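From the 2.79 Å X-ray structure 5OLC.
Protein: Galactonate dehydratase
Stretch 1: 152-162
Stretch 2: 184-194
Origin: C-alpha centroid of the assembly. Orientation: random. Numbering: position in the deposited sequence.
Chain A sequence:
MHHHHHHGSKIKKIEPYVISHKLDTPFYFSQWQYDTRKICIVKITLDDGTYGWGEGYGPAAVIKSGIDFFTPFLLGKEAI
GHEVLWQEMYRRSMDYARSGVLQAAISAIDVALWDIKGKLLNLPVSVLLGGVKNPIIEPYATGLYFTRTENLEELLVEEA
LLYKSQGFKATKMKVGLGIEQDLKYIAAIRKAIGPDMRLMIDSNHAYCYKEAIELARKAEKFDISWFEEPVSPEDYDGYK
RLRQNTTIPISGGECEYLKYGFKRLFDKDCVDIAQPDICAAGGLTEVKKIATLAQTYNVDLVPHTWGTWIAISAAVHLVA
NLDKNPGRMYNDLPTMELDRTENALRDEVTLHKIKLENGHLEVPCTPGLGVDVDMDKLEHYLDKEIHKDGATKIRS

Stretch 1, residues 152-162: LEELLVEEALL
Stretch 2 (184-194) KYIAAIRKAIG

Helical segments 154-162, which continues beyond the stretch, and 184-193, which begins before it, pack in roughly the same N-to-C direction in galactonate dehydratase through a small, largely apolar contact centred on alanine, valine and isoleucine side chains. Their axes approach to 9.3 Å and cross at -34°, and the two stretches together bury 368 Å². The register advances four residues at a time on both sides: CA of Glu-153 lies 7.6 Å from CA of Tyr-185, CA of Val-157 5.5 Å from CA of Ile-189, and CA of Leu-161 6.3 Å from CA of Ile-193, so the backbones are nearest at the middle pair. Before the first helix, Glu-153 has phi/psi 67/-54, and Glu-154 N donates to Leu-152 O at 2.8 Å; Leu-156 N then bonds to Glu-153 O at 3.3 Å, and i to i+4 bonds run from Glu-159 N to Leu-155 O (3.1 Å) onward, such as Leu-161 N to Val-157 O at 3.0 Å. In the second helix, Ile-193 N bonds to Ile-189 O at 2.9 Å, and Gly-194 then leaves helical geometry at phi/psi 78/-165.

Val-157 (chi1 t) points sideways and spans two alanines one turn apart: its CG1 sits 3.6 Å from Ala-192 CB, its CG2 4.2 Å from Ala-188 CB. Conversely, Ala-160 points toward the second helix, its CB meeting Ile-189 CD1 at 3.7 Å and Ile-193 CG2 at 4.1 Å. Ile-189 (t, t) starts sideways but extends its end inward; Ile-193 (p, t) leads its end away. Leu-161 (m, t) also bends inward, placing CD2 3.6 Å from Ala-192 O and 3.9 Å from Ala-192 CB. At the N-terminal end, Tyr-185 (chi1 m, chi2 -17°) reaches across until its OH is 3.3 Å from Glu-153 CB, which lies oblique to the ring. Glu-153 is modelled only to CB, and no hydrogen bond joins the stretches among the modelled atoms.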

ATOM      1  N   LEU A 152      38.546 -35.627  -6.996  1.00108.21           N
ATOM      2  CA  LEU A 152      37.277 -34.922  -7.209  1.00108.07           C
ATOM      3  C   LEU A 152      36.178 -35.337  -6.208  1.00112.50           C
ATOM      4  O   LEU A 152      36.107 -36.516  -5.844  1.00112.69           O
ATOM      5  CB  LEU A 152      36.796 -35.070  -8.665  1.00107.94           C
ATOM      6  CG  LEU A 152      36.697 -36.492  -9.213  1.00112.38           C
ATOM      7  CD1 LEU A 152      35.246 -36.950  -9.309  1.00112.41           C
ATOM      8  CD2 LEU A 152      37.394 -36.599 -10.545  1.00114.28           C
ATOM      9  N   GLU A 153      35.340 -34.353  -5.758  1.00108.37           N
ATOM     10  CA  GLU A 153      34.202 -34.476  -4.817  1.00107.83           C
ATOM     11  C   GLU A 153      34.591 -34.832  -3.369  1.00110.26           C
ATOM     12  O   GLU A 153      34.187 -34.125  -2.448  1.00109.67           O
ATOM     13  CB  GLU A 153      33.127 -35.453  -5.334  1.00109.33           C
ATOM     14  N   GLU A 154      35.347 -35.934  -3.168  1.00106.13           N
ATOM     15  CA  GLU A 154      35.814 -36.406  -1.857  1.00105.13           C
ATOM     16  C   GLU A 154      36.864 -35.462  -1.259  1.00106.75           C
ATOM     17  O   GLU A 154      37.144 -35.535  -0.058  1.00106.34           O
ATOM     18  CB  GLU A 154      36.377 -37.833  -1.967  1.00106.46           C
ATOM     19  N   LEU A 155      37.440 -34.578  -2.106  1.00101.31           N
ATOM     20  CA  LEU A 155      38.432 -33.574  -1.727  1.00100.34           C
ATOM     21  C   LEU A 155      37.784 -32.479  -0.889  1.00102.89           C
ATOM     22  O   LEU A 155      38.443 -31.942   0.004  1.00102.64           O
ATOM     23  CB  LEU A 155      39.102 -32.963  -2.958  1.00100.29           C
ATOM     24  N   LEU A 156      36.489 -32.161  -1.165  1.00 97.76           N
ATOM     25  CA  LEU A 156      35.689 -31.165  -0.444  1.00 96.60           C
ATOM     26  C   LEU A 156      35.508 -31.570   1.026  1.00100.42           C
ATOM     27  O   LEU A 156      35.634 -30.723   1.915  1.00100.65           O
ATOM     28  CB  LEU A 156      34.326 -30.968  -1.124  1.00 96.24           C
ATOM     29  N   VAL A 157      35.258 -32.875   1.271  1.00 96.20           N
ATOM     30  CA  VAL A 157      35.081 -33.500   2.590  1.00 95.55           C
ATOM     31  C   VAL A 157      36.362 -33.324   3.431  1.00 98.71           C
ATOM     32  O   VAL A 157      36.280 -32.966   4.605  1.00 97.97           O
ATOM     33  CB  VAL A 157      34.673 -34.995   2.441  1.00 99.18           C
ATOM     34  CG1 VAL A 157      34.482 -35.665   3.797  1.00 98.79           C
ATOM     35  CG2 VAL A 157      33.412 -35.146   1.589  1.00 98.93           C
ATOM     36  N   GLU A 158      37.532 -33.529   2.802  1.00 95.02           N
ATOM     37  CA  GLU A 158      38.851 -33.395   3.423  1.00 94.63           C
ATOM     38  C   GLU A 158      39.148 -31.947   3.829  1.00 96.57           C
ATOM     39  O   GLU A 158      39.635 -31.723   4.940  1.00 95.68           O
ATOM     40  CB  GLU A 158      39.936 -33.926   2.474  1.00 96.18           C
ATOM     41  CG  GLU A 158      41.088 -34.615   3.176  1.00107.09           C
ATOM     42  CD  GLU A 158      42.389 -34.518   2.403  1.00129.43           C
ATOM     43  OE1 GLU A 158      42.977 -33.413   2.351  1.00127.44           O
ATOM     44  OE2 GLU A 158      42.815 -35.546   1.832  1.00124.05           O
ATOM     45  N   GLU A 159      38.833 -30.969   2.935  1.00 92.13           N
ATOM     46  CA  GLU A 159      39.006 -29.524   3.143  1.00 91.32           C
ATOM     47  C   GLU A 159      38.176 -29.074   4.352  1.00 94.40           C
ATOM     48  O   GLU A 159      38.653 -28.276   5.160  1.00 93.75           O
ATOM     49  CB  GLU A 159      38.579 -28.753   1.875  1.00 92.51           C
ATOM     50  CG  GLU A 159      38.827 -27.251   1.916  1.00 99.61           C
ATOM     51  CD  GLU A 159      37.994 -26.429   0.950  1.00110.64           C
ATOM     52  OE1 GLU A 159      36.756 -26.611   0.918  1.00106.79           O
ATOM     53  OE2 GLU A 159      38.577 -25.570   0.252  1.00 97.88           O
ATOM     54  N   ALA A 160      36.948 -29.618   4.480  1.00 90.50           N
ATOM     55  CA  ALA A 160      36.017 -29.358   5.576  1.00 89.82           C
ATOM     56  C   ALA A 160      36.552 -29.927   6.886  1.00 92.64           C
ATOM     57  O   ALA A 160      36.575 -29.213   7.888  1.00 92.12           O
ATOM     58  CB  ALA A 160      34.669 -29.975   5.262  1.00 90.51           C
ATOM     59  N   LEU A 161      37.003 -31.205   6.871  1.00 88.63           N
ATOM     60  CA  LEU A 161      37.559 -31.888   8.047  1.00 87.75           C
ATOM     61  C   LEU A 161      38.800 -31.172   8.582  1.00 89.65           C
ATOM     62  O   LEU A 161      39.008 -31.146   9.795  1.00 89.11           O
ATOM     63  CB  LEU A 161      37.850 -33.369   7.746  1.00 87.50           C
ATOM     64  CG  LEU A 161      36.626 -34.261   7.563  1.00 91.62           C
ATOM     65  CD1 LEU A 161      36.959 -35.473   6.739  1.00 91.89           C
ATOM     66  CD2 LEU A 161      36.028 -34.668   8.891  1.00 94.34           C
ATOM     67  N   LEU A 162      39.584 -30.551   7.670  1.00 84.67           N
ATOM     68  CA  LEU A 162      40.768 -29.751   7.979  1.00 84.14           C
ATOM     69  C   LEU A 162      40.347 -28.529   8.808  1.00 88.07           C
ATOM     70  O   LEU A 162      40.964 -28.260   9.845  1.00 88.20           O
ATOM     71  CB  LEU A 162      41.481 -29.319   6.669  1.00 83.93           C
ATOM     72  CG  LEU A 162      42.511 -28.164   6.737  1.00 88.13           C
ATOM     73  CD1 LEU A 162      43.865 -28.635   7.226  1.00 87.90           C
ATOM     74  CD2 LEU A 162      42.671 -27.501   5.391  1.00 90.51           C
ATOM     75  N   LYS A 184      23.631 -33.699  -2.707  1.00 93.60           N
ATOM     76  CA  LYS A 184      24.497 -34.870  -2.590  1.00 93.51           C
ATOM     77  C   LYS A 184      25.768 -34.490  -1.802  1.00 97.06           C
ATOM     78  O   LYS A 184      26.208 -35.254  -0.936  1.00 96.68           O
ATOM     79  CB  LYS A 184      24.838 -35.387  -4.004  1.00 96.63           C
ATOM     80  CG  LYS A 184      25.879 -36.501  -4.097  1.00113.97           C
ATOM     81  CD  LYS A 184      26.602 -36.401  -5.434  1.00126.32           C
ATOM     82  CE  LYS A 184      27.647 -37.464  -5.643  1.00139.97           C
ATOM     83  NZ  LYS A 184      28.572 -37.090  -6.748  1.00148.44           N
ATOM     84  N   TYR A 185      26.337 -33.299  -2.095  1.00 92.83           N
ATOM     85  CA  TYR A 185      27.556 -32.783  -1.463  1.00 91.93           C
ATOM     86  C   TYR A 185      27.316 -32.169  -0.073  1.00 93.78           C
ATOM     87  O   TYR A 185      28.146 -32.375   0.815  1.00 92.93           O
ATOM     88  CB  TYR A 185      28.291 -31.802  -2.395  1.00 93.08           C
ATOM     89  CG  TYR A 185      28.903 -32.420  -3.642  1.00 95.12           C
ATOM     90  CD1 TYR A 185      29.106 -33.795  -3.743  1.00 97.32           C
ATOM     91  CD2 TYR A 185      29.331 -31.621  -4.698  1.00 96.00           C
ATOM     92  CE1 TYR A 185      29.676 -34.362  -4.883  1.00 98.82           C
ATOM     93  CE2 TYR A 185      29.920 -32.175  -5.836  1.00 96.88           C
ATOM     94  CZ  TYR A 185      30.090 -33.547  -5.925  1.00104.78           C
ATOM     95  OH  TYR A 185      30.661 -34.094  -7.052  1.00105.21           O
ATOM     96  N   ILE A 186      26.183 -31.440   0.119  1.00 89.20           N
ATOM     97  CA  ILE A 186      25.772 -30.833   1.396  1.00 88.53           C
ATOM     98  C   ILE A 186      25.581 -31.953   2.426  1.00 92.50           C
ATOM     99  O   ILE A 186      25.982 -31.803   3.581  1.00 91.98           O
ATOM    100  CB  ILE A 186      24.522 -29.908   1.265  1.00 91.48           C
ATOM    101  CG1 ILE A 186      24.793 -28.731   0.304  1.00 91.91           C
ATOM    102  CG2 ILE A 186      24.064 -29.374   2.639  1.00 92.48           C
ATOM    103  CD1 ILE A 186      23.563 -28.148  -0.388  1.00 99.98           C
ATOM    104  N   ALA A 187      25.018 -33.097   1.980  1.00 89.01           N
ATOM    105  CA  ALA A 187      24.816 -34.288   2.804  1.00 88.39           C
ATOM    106  C   ALA A 187      26.159 -34.859   3.264  1.00 91.62           C
ATOM    107  O   ALA A 187      26.292 -35.230   4.429  1.00 90.38           O
ATOM    108  CB  ALA A 187      24.051 -35.337   2.015  1.00 89.12           C
ATOM    109  N   ALA A 188      27.159 -34.892   2.346  1.00 88.70           N
ATOM    110  CA  ALA A 188      28.506 -35.417   2.576  1.00 88.46           C
ATOM    111  C   ALA A 188      29.302 -34.586   3.573  1.00 92.71           C
ATOM    112  O   ALA A 188      29.916 -35.158   4.478  1.00 92.71           O
ATOM    113  CB  ALA A 188      29.259 -35.526   1.263  1.00 89.07           C
ATOM    114  N   ILE A 189      29.284 -33.244   3.416  1.00 88.68           N
ATOM    115  CA  ILE A 189      30.007 -32.317   4.292  1.00 87.95           C
ATOM    116  C   ILE A 189      29.403 -32.322   5.700  1.00 91.66           C
ATOM    117  O   ILE A 189      30.169 -32.389   6.664  1.00 91.34           O
ATOM    118  CB  ILE A 189      30.160 -30.897   3.672  1.00 90.72           C
ATOM    119  CG1 ILE A 189      31.012 -29.960   4.556  1.00 90.62           C
ATOM    120  CG2 ILE A 189      28.819 -30.276   3.316  1.00 91.57           C
ATOM    121  CD1 ILE A 189      31.533 -28.711   3.856  1.00 95.98           C
ATOM    122  N   ARG A 190      28.048 -32.327   5.815  1.00 87.67           N
ATOM    123  CA  ARG A 190      27.340 -32.372   7.100  1.00 87.35           C
ATOM    124  C   ARG A 190      27.670 -33.667   7.851  1.00 91.55           C
ATOM    125  O   ARG A 190      27.843 -33.628   9.071  1.00 91.07           O
ATOM    126  CB  ARG A 190      25.826 -32.210   6.908  1.00 87.18           C
ATOM    127  N   LYS A 191      27.814 -34.796   7.112  1.00 87.89           N
ATOM    128  CA  LYS A 191      28.176 -36.108   7.656  1.00 87.65           C
ATOM    129  C   LYS A 191      29.595 -36.082   8.255  1.00 91.76           C
ATOM    130  O   LYS A 191      29.829 -36.666   9.317  1.00 91.07           O
ATOM    131  CB  LYS A 191      28.079 -37.172   6.557  1.00 89.99           C
ATOM    132  CG  LYS A 191      27.235 -38.378   6.944  1.00102.76           C
ATOM    133  CD  LYS A 191      26.846 -39.237   5.735  1.00112.83           C
ATOM    134  CE  LYS A 191      27.923 -40.187   5.254  1.00121.92           C
ATOM    135  NZ  LYS A 191      28.081 -41.361   6.158  1.00129.32           N
ATOM    136  N   ALA A 192      30.522 -35.374   7.585  1.00 88.71           N
ATOM    137  CA  ALA A 192      31.909 -35.238   8.011  1.00 89.20           C
ATOM    138  C   ALA A 192      32.081 -34.319   9.222  1.00 96.26           C
ATOM    139  O   ALA A 192      32.711 -34.720  10.204  1.00 95.67           O
ATOM    140  CB  ALA A 192      32.757 -34.741   6.859  1.00 89.75           C
ATOM    141  N   ILE A 193      31.527 -33.086   9.150  1.00 95.50           N
ATOM    142  CA  ILE A 193      31.628 -32.055  10.199  1.00 96.26           C
ATOM    143  C   ILE A 193      30.791 -32.387  11.454  1.00101.10           C
ATOM    144  O   ILE A 193      31.057 -31.843  12.526  1.00100.68           O
ATOM    145  CB  ILE A 193      31.325 -30.616   9.663  1.00 99.36           C
ATOM    146  CG1 ILE A 193      29.847 -30.459   9.199  1.00100.06           C
ATOM    147  CG2 ILE A 193      32.328 -30.211   8.571  1.00 99.30           C
ATOM    148  CD1 ILE A 193      29.272 -29.024   9.186  1.00109.42           C
ATOM    149  N   GLY A 194      29.799 -33.258  11.304  1.00 98.22           N
ATOM    150  CA  GLY A 194      28.912 -33.642  12.392  1.00 98.31           C
ATOM    151  C   GLY A 194      27.851 -32.592  12.666  1.00102.61           C
ATOM    152  O   GLY A 194      27.647 -31.686  11.848  1.00102.54           O
TER